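Local coordinates for LPXTG cell wall surface protein (Streptococcus gordonii, PDB 7AVK) that probably serves as a cell-wall-anchored adhesin whose tandem SHIRT repeats, of which this is domain 10, project its binding region from the bacterial surface, at residues A[16-30]-A[42-56]. Sequence-based numbering, arbitrary orientation. Where two conformers were deposited one is given.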
loop_
_atom_site.group_PDB
_atom_site.type_symbol
_atom_site.label_atom_id
_atom_site.label_comp_id
_atom_site.label_asym_id
_atom_site.label_seq_id
_atom_site.Cartn_x
_atom_site.Cartn_y
_atom_site.Cartn_z
ATOM N N LYS A 16 3.334 12.957 -11.428
ATOM C CA LYS A 16 3.986 11.723 -11.876
ATOM C C LYS A 16 3.146 10.524 -11.482
ATOM O O LYS A 16 2.882 10.300 -10.312
ATOM C CB LYS A 16 5.400 11.614 -11.273
ATOM C CG LYS A 16 6.296 10.587 -11.957
ATOM C CD LYS A 16 6.924 11.137 -13.232
ATOM C CE LYS A 16 7.810 10.102 -13.938
ATOM N NZ LYS A 16 8.739 9.376 -12.987
ATOM N N GLU A 17 2.690 9.807 -12.516
ATOM C CA GLU A 17 1.907 8.567 -12.288
ATOM C C GLU A 17 2.822 7.334 -11.996
ATOM O O GLU A 17 4.023 7.204 -12.438
ATOM C CB GLU A 17 1.081 8.211 -13.528
ATOM C CG GLU A 17 -0.265 8.910 -13.603
ATOM C CD GLU A 17 -1.184 8.477 -14.738
ATOM O OE1 GLU A 17 -0.706 7.807 -15.676
ATOM O OE2 GLU A 17 -2.375 8.812 -14.678
ATOM N N LEU A 18 2.301 6.440 -11.185
ATOM C CA LEU A 18 3.037 5.209 -10.888
ATOM C C LEU A 18 3.168 4.321 -12.134
ATOM O O LEU A 18 2.178 4.122 -12.844
ATOM C CB LEU A 18 2.322 4.374 -9.830
ATOM C CG LEU A 18 2.137 5.057 -8.461
ATOM C CD1 LEU A 18 1.379 4.114 -7.565
ATOM C CD2 LEU A 18 3.481 5.378 -7.829
ATOM N N PRO A 19 4.332 3.725 -12.348
ATOM C CA PRO A 19 4.494 2.789 -13.467
ATOM C C PRO A 19 4.081 1.388 -13.041
ATOM O O PRO A 19 3.977 1.049 -11.856
ATOM C CB PRO A 19 5.991 2.835 -13.724
ATOM C CG PRO A 19 6.576 3.011 -12.324
ATOM C CD PRO A 19 5.603 3.984 -11.650
ATOM N N GLN A 20 3.900 0.519 -14.057
ATOM C CA GLN A 20 3.537 -0.866 -13.802
ATOM C C GLN A 20 4.515 -1.560 -12.867
ATOM O O GLN A 20 4.093 -2.383 -12.071
ATOM C CB GLN A 20 3.396 -1.625 -15.133
ATOM C CG GLN A 20 3.008 -3.096 -14.920
ATOM C CD GLN A 20 4.181 -4.030 -14.653
ATOM O OE1 GLN A 20 5.321 -3.746 -14.943
ATOM N NE2 GLN A 20 3.878 -5.207 -14.105
ATOM N N GLU A 21 5.810 -1.260 -12.938
ATOM C CA GLU A 21 6.754 -1.980 -12.095
ATOM C C GLU A 21 6.488 -1.734 -10.614
ATOM O O GLU A 21 6.728 -2.610 -9.779
ATOM C CB GLU A 21 8.208 -1.653 -12.499
ATOM C CG GLU A 21 9.240 -2.480 -11.850
ATOM C CD GLU A 21 10.641 -2.204 -12.424
ATOM O OE1 GLU A 21 10.745 -1.466 -13.435
ATOM O OE2 GLU A 21 11.627 -2.736 -11.864
ATOM N N VAL A 22 5.991 -0.540 -10.277
ATOM C CA VAL A 22 5.597 -0.246 -8.901
ATOM C C VAL A 22 4.229 -0.842 -8.589
ATOM O O VAL A 22 4.034 -1.460 -7.523
ATOM C CB VAL A 22 5.619 1.261 -8.615
ATOM C CG1 VAL A 22 4.983 1.547 -7.254
ATOM C CG2 VAL A 22 7.036 1.832 -8.703
ATOM N N LYS A 23 3.266 -0.668 -9.504
ATOM C CA LYS A 23 1.934 -1.217 -9.277
ATOM C C LYS A 23 1.988 -2.721 -8.997
ATOM O O LYS A 23 1.210 -3.234 -8.187
ATOM C CB LYS A 23 0.994 -0.928 -10.450
ATOM C CG LYS A 23 0.749 0.531 -10.732
ATOM C CD LYS A 23 0.046 0.634 -12.215
ATOM C CE LYS A 23 -0.349 2.035 -12.476
ATOM N NZ LYS A 23 -0.833 2.106 -13.870
ATOM N N ALA A 24 2.897 -3.437 -9.673
ATOM C CA ALA A 24 2.992 -4.875 -9.523
ATOM C C ALA A 24 3.425 -5.308 -8.119
ATOM O O ALA A 24 3.315 -6.500 -7.789
ATOM C CB ALA A 24 3.976 -5.417 -10.546
ATOM N N LEU A 25 3.930 -4.380 -7.310
ATOM C CA LEU A 25 4.298 -4.669 -5.938
ATOM C C LEU A 25 3.128 -4.550 -4.964
ATOM O O LEU A 25 3.298 -4.743 -3.760
ATOM C CB LEU A 25 5.468 -3.775 -5.509
ATOM C CG LEU A 25 6.730 -3.971 -6.311
ATOM C CD1 LEU A 25 7.729 -2.829 -6.032
ATOM C CD2 LEU A 25 7.335 -5.340 -6.046
ATOM N N LEU A 26 1.931 -4.230 -5.463
ATOM C CA LEU A 26 0.776 -4.085 -4.575
ATOM C C LEU A 26 0.484 -5.414 -3.885
ATOM O O LEU A 26 0.274 -6.429 -4.591
ATOM C CB LEU A 26 -0.442 -3.635 -5.375
ATOM C CG LEU A 26 -1.626 -3.198 -4.510
ATOM C CD1 LEU A 26 -1.327 -1.906 -3.803
ATOM C CD2 LEU A 26 -2.875 -3.072 -5.372
ATOM N N PRO A 27 0.423 -5.466 -2.568
ATOM C CA PRO A 27 0.154 -6.750 -1.897
ATOM C C PRO A 27 -1.282 -7.222 -2.123
ATOM O O PRO A 27 -2.206 -6.428 -2.342
ATOM C CB PRO A 27 0.365 -6.447 -0.412
ATOM C CG PRO A 27 1.333 -5.291 -0.426
ATOM C CD PRO A 27 0.861 -4.435 -1.594
ATOM N N VAL A 28 -1.463 -8.532 -1.965
ATOM C CA VAL A 28 -2.780 -9.129 -1.986
ATOM C C VAL A 28 -3.590 -8.691 -0.764
ATOM O O VAL A 28 -3.057 -8.266 0.259
ATOM C CB VAL A 28 -2.734 -10.655 -2.127
ATOM C CG1 VAL A 28 -1.975 -11.070 -3.361
ATOM C CG2 VAL A 28 -2.173 -11.330 -0.876
ATOM N N ASP A 29 -4.912 -8.847 -0.878
ATOM C CA ASP A 29 -5.793 -8.570 0.232
ATOM C C ASP A 29 -5.518 -9.538 1.371
ATOM O O ASP A 29 -5.204 -10.711 1.164
ATOM C CB ASP A 29 -7.262 -8.750 -0.181
ATOM C CG ASP A 29 -7.720 -7.825 -1.330
ATOM O OD1 ASP A 29 -7.048 -6.842 -1.650
ATOM O OD2 ASP A 29 -8.807 -8.145 -1.880
ATOM N N GLN A 30 -5.705 -9.046 2.583
ATOM C CA GLN A 30 -5.730 -9.869 3.786
ATOM C C GLN A 30 -7.180 -10.221 4.076
ATOM O O GLN A 30 -7.996 -9.349 4.227
ATOM C CB GLN A 30 -5.111 -9.128 4.964
ATOM C CG GLN A 30 -3.689 -8.712 4.730
ATOM C CD GLN A 30 -3.124 -7.948 5.910
ATOM O OE1 GLN A 30 -3.672 -8.018 7.053
ATOM N NE2 GLN A 30 -2.086 -7.196 5.682
ATOM N N THR A 42 0.615 -5.110 4.622
ATOM C CA THR A 42 1.702 -5.903 4.092
ATOM C C THR A 42 2.755 -4.997 3.476
ATOM O O THR A 42 2.436 -4.115 2.686
ATOM C CB THR A 42 1.149 -6.861 3.033
ATOM O OG1 THR A 42 0.114 -7.648 3.622
ATOM C CG2 THR A 42 2.228 -7.725 2.411
ATOM N N GLN A 43 4.024 -5.237 3.804
ATOM C CA GLN A 43 5.095 -4.489 3.185
ATOM C C GLN A 43 5.194 -4.833 1.707
ATOM O O GLN A 43 5.144 -6.025 1.344
ATOM C CB GLN A 43 6.435 -4.775 3.840
ATOM C CG GLN A 43 6.576 -4.216 5.245
ATOM C CD GLN A 43 6.645 -2.733 5.183
ATOM O OE1 GLN A 43 5.821 -2.003 5.824
ATOM N NE2 GLN A 43 7.638 -2.218 4.463
ATOM N N PRO A 44 5.417 -3.866 0.825
ATOM C CA PRO A 44 5.811 -4.212 -0.556
ATOM C C PRO A 44 7.078 -5.057 -0.503
ATOM O O PRO A 44 7.972 -4.778 0.295
ATOM C CB PRO A 44 6.047 -2.848 -1.232
ATOM C CG PRO A 44 5.242 -1.853 -0.283
ATOM C CD PRO A 44 5.428 -2.421 1.067
ATOM N N SER A 45 7.197 -6.040 -1.395
ATOM C CA SER A 45 8.320 -7.010 -1.359
ATOM C C SER A 45 9.630 -6.299 -1.688
ATOM O O SER A 45 10.683 -6.782 -1.291
ATOM C CB SER A 45 8.067 -8.164 -2.255
ATOM O OG SER A 45 7.960 -7.743 -3.593
ATOM N N GLN A 46 9.558 -5.227 -2.464
ATOM C CA GLN A 46 10.684 -4.323 -2.743
ATOM C C GLN A 46 10.224 -2.918 -2.345
ATOM O O GLN A 46 9.061 -2.590 -2.576
ATOM C CB GLN A 46 11.088 -4.358 -4.215
ATOM C CG GLN A 46 11.428 -5.747 -4.711
ATOM C CD GLN A 46 12.646 -6.329 -4.032
ATOM O OE1 GLN A 46 13.501 -5.620 -3.522
ATOM N NE2 GLN A 46 12.698 -7.649 -3.978
ATOM N N THR A 47 11.090 -2.107 -1.769
ATOM C CA THR A 47 10.725 -0.734 -1.363
ATOM C C THR A 47 11.455 0.300 -2.203
ATOM O O THR A 47 11.308 1.478 -1.918
ATOM C CB THR A 47 10.926 -0.552 0.140
ATOM O OG1 THR A 47 12.280 -0.912 0.401
ATOM C CG2 THR A 47 9.962 -1.391 0.942
ATOM N N GLU A 48 12.186 -0.115 -3.231
ATOM C CA GLU A 48 12.884 0.803 -4.143
ATOM C C GLU A 48 12.767 0.210 -5.547
ATOM O O GLU A 48 13.024 -1.001 -5.676
ATOM C CB GLU A 48 14.332 1.003 -3.702
ATOM C CG GLU A 48 15.017 2.207 -4.302
ATOM C CD GLU A 48 16.427 2.422 -3.774
ATOM O OE1 GLU A 48 17.080 1.424 -3.417
ATOM O OE2 GLU A 48 16.867 3.579 -3.707
ATOM N N VAL A 49 12.353 1.000 -6.531
ATOM C CA VAL A 49 12.237 0.548 -7.934
ATOM C C VAL A 49 13.026 1.547 -8.766
ATOM O O VAL A 49 12.663 2.725 -8.787
ATOM C CB VAL A 49 10.788 0.457 -8.427
ATOM C CG1 VAL A 49 10.724 0.291 -9.940
ATOM C CG2 VAL A 49 10.069 -0.666 -7.710
ATOM N N LYS A 50 14.079 1.091 -9.431
ATOM C CA LYS A 50 14.904 1.956 -10.282
ATOM C C LYS A 50 14.314 1.949 -11.685
ATOM O O LYS A 50 13.980 0.855 -12.149
ATOM C CB LYS A 50 16.366 1.498 -10.335
ATOM C CG LYS A 50 17.175 1.774 -9.079
ATOM C CD LYS A 50 17.882 3.115 -9.119
ATOM C CE LYS A 50 18.788 3.413 -7.942
ATOM N NZ LYS A 50 18.190 3.090 -6.625
ATOM N N THR A 51 14.214 3.105 -12.328
ATOM C CA THR A 51 13.682 3.258 -13.703
ATOM C C THR A 51 14.746 3.993 -14.509
ATOM O O THR A 51 15.732 4.424 -13.905
ATOM C CB THR A 51 12.336 4.005 -13.720
ATOM O OG1 THR A 51 12.554 5.380 -13.416
ATOM C CG2 THR A 51 11.336 3.423 -12.747
ATOM N N SER A 52 14.522 4.123 -15.816
ATOM C CA SER A 52 15.457 4.877 -16.648
ATOM C C SER A 52 15.514 6.346 -16.233
ATOM O O SER A 52 16.549 7.002 -16.404
ATOM C CB SER A 52 15.066 4.752 -18.126
ATOM O OG SER A 52 13.891 5.496 -18.412
ATOM N N GLU A 53 14.428 6.871 -15.663
ATOM C CA GLU A 53 14.339 8.281 -15.302
ATOM C C GLU A 53 14.704 8.562 -13.854
ATOM O O GLU A 53 15.014 9.715 -13.523
ATOM C CB GLU A 53 12.923 8.805 -15.545
ATOM C CG GLU A 53 12.361 8.444 -16.899
ATOM C CD GLU A 53 11.165 7.519 -16.794
ATOM O OE1 GLU A 53 11.389 6.295 -16.627
ATOM O OE2 GLU A 53 10.010 8.009 -16.875
ATOM N N GLY A 54 14.803 7.559 -12.981
ATOM C CA GLY A 54 15.172 7.824 -11.584
ATOM C C GLY A 54 14.777 6.700 -10.650
ATOM O O GLY A 54 14.867 5.547 -11.057
ATOM N N THR A 55 14.369 7.025 -9.429
ATOM C CA THR A 55 14.036 5.997 -8.444
ATOM C C THR A 55 12.666 6.258 -7.819
ATOM O O THR A 55 12.372 7.415 -7.515
ATOM C CB THR A 55 15.077 5.966 -7.324
ATOM O OG1 THR A 55 16.346 5.896 -7.966
ATOM C CG2 THR A 55 14.908 4.796 -6.390
ATOM N N TRP A 56 11.857 5.223 -7.679
ATOM C CA TRP A 56 10.634 5.260 -6.870
ATOM C C TRP A 56 10.993 4.646 -5.521
ATOM O O TRP A 56 11.541 3.530 -5.491
ATOM C CB TRP A 56 9.519 4.475 -7.526
ATOM C CG TRP A 56 8.912 5.165 -8.694
ATOM C CD1 TRP A 56 9.205 4.953 -9.998
ATOM C CD2 TRP A 56 7.870 6.156 -8.657
ATOM N NE1 TRP A 56 8.401 5.732 -10.762
ATOM C CE2 TRP A 56 7.570 6.485 -9.984
ATOM C CE3 TRP A 56 7.157 6.787 -7.631
ATOM C CZ2 TRP A 56 6.590 7.419 -10.316
ATOM C CZ3 TRP A 56 6.155 7.678 -7.953
ATOM C CH2 TRP A 56 5.886 7.999 -9.286
HETATM O O HOH W 1 4.775 -6.809 -2.737
HETATM O O HOH W 2 -1.030 -9.311 1.831
#
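Trp-56 carries the tight end of the contact, its indole lying against the start of the short helix 20-23. CD2 of Leu-18 sits over the six-membered ring, 4.0 Å from its centroid, and CG2 of Val-22 over the five-membered ring, 4.2 Å from its centroid, both as CH-pi contacts. Pro-19, the helix N-cap residue, brings CD to 3.4 Å from Trp-56 NE1, while Lys-16 lays CG beside CZ2. With CG2 of Val-22 anti to its carbonyl carbon (chi1 171°), the same methyl also reaches CB of Val-49. The two methyls of Val-49 part ways: CG2 meets Leu-25 CD1 at 3.6 Å, whereas CG1 rests against the extended, solvent-facing chain of Glu-21. Trp-79 of strand 73-82 packs against Val-22, Leu-25 and Trp-56.

Toward Gln-30 the packing thins and water enters. One molecule bridges Leu-25 O and Ser-45 N, another Val-28 O and Thr-42 OG1. Pro-27 still touches Thr-42 (CB to CB 3.6 Å), whose OG1 accepts a bent hydrogen bond from Gln-30 NE2 (3.0 Å, 144°); that amide also binds Thr-40 O. Nearby, Gln-43 binds isothiocyanate. Helix 20-23 packs on the mixed beta-sheet at its edge hairpin (48-50, 55-61), the following loop along 42-46, consistent with the ubiquitin-like SHIRT fold.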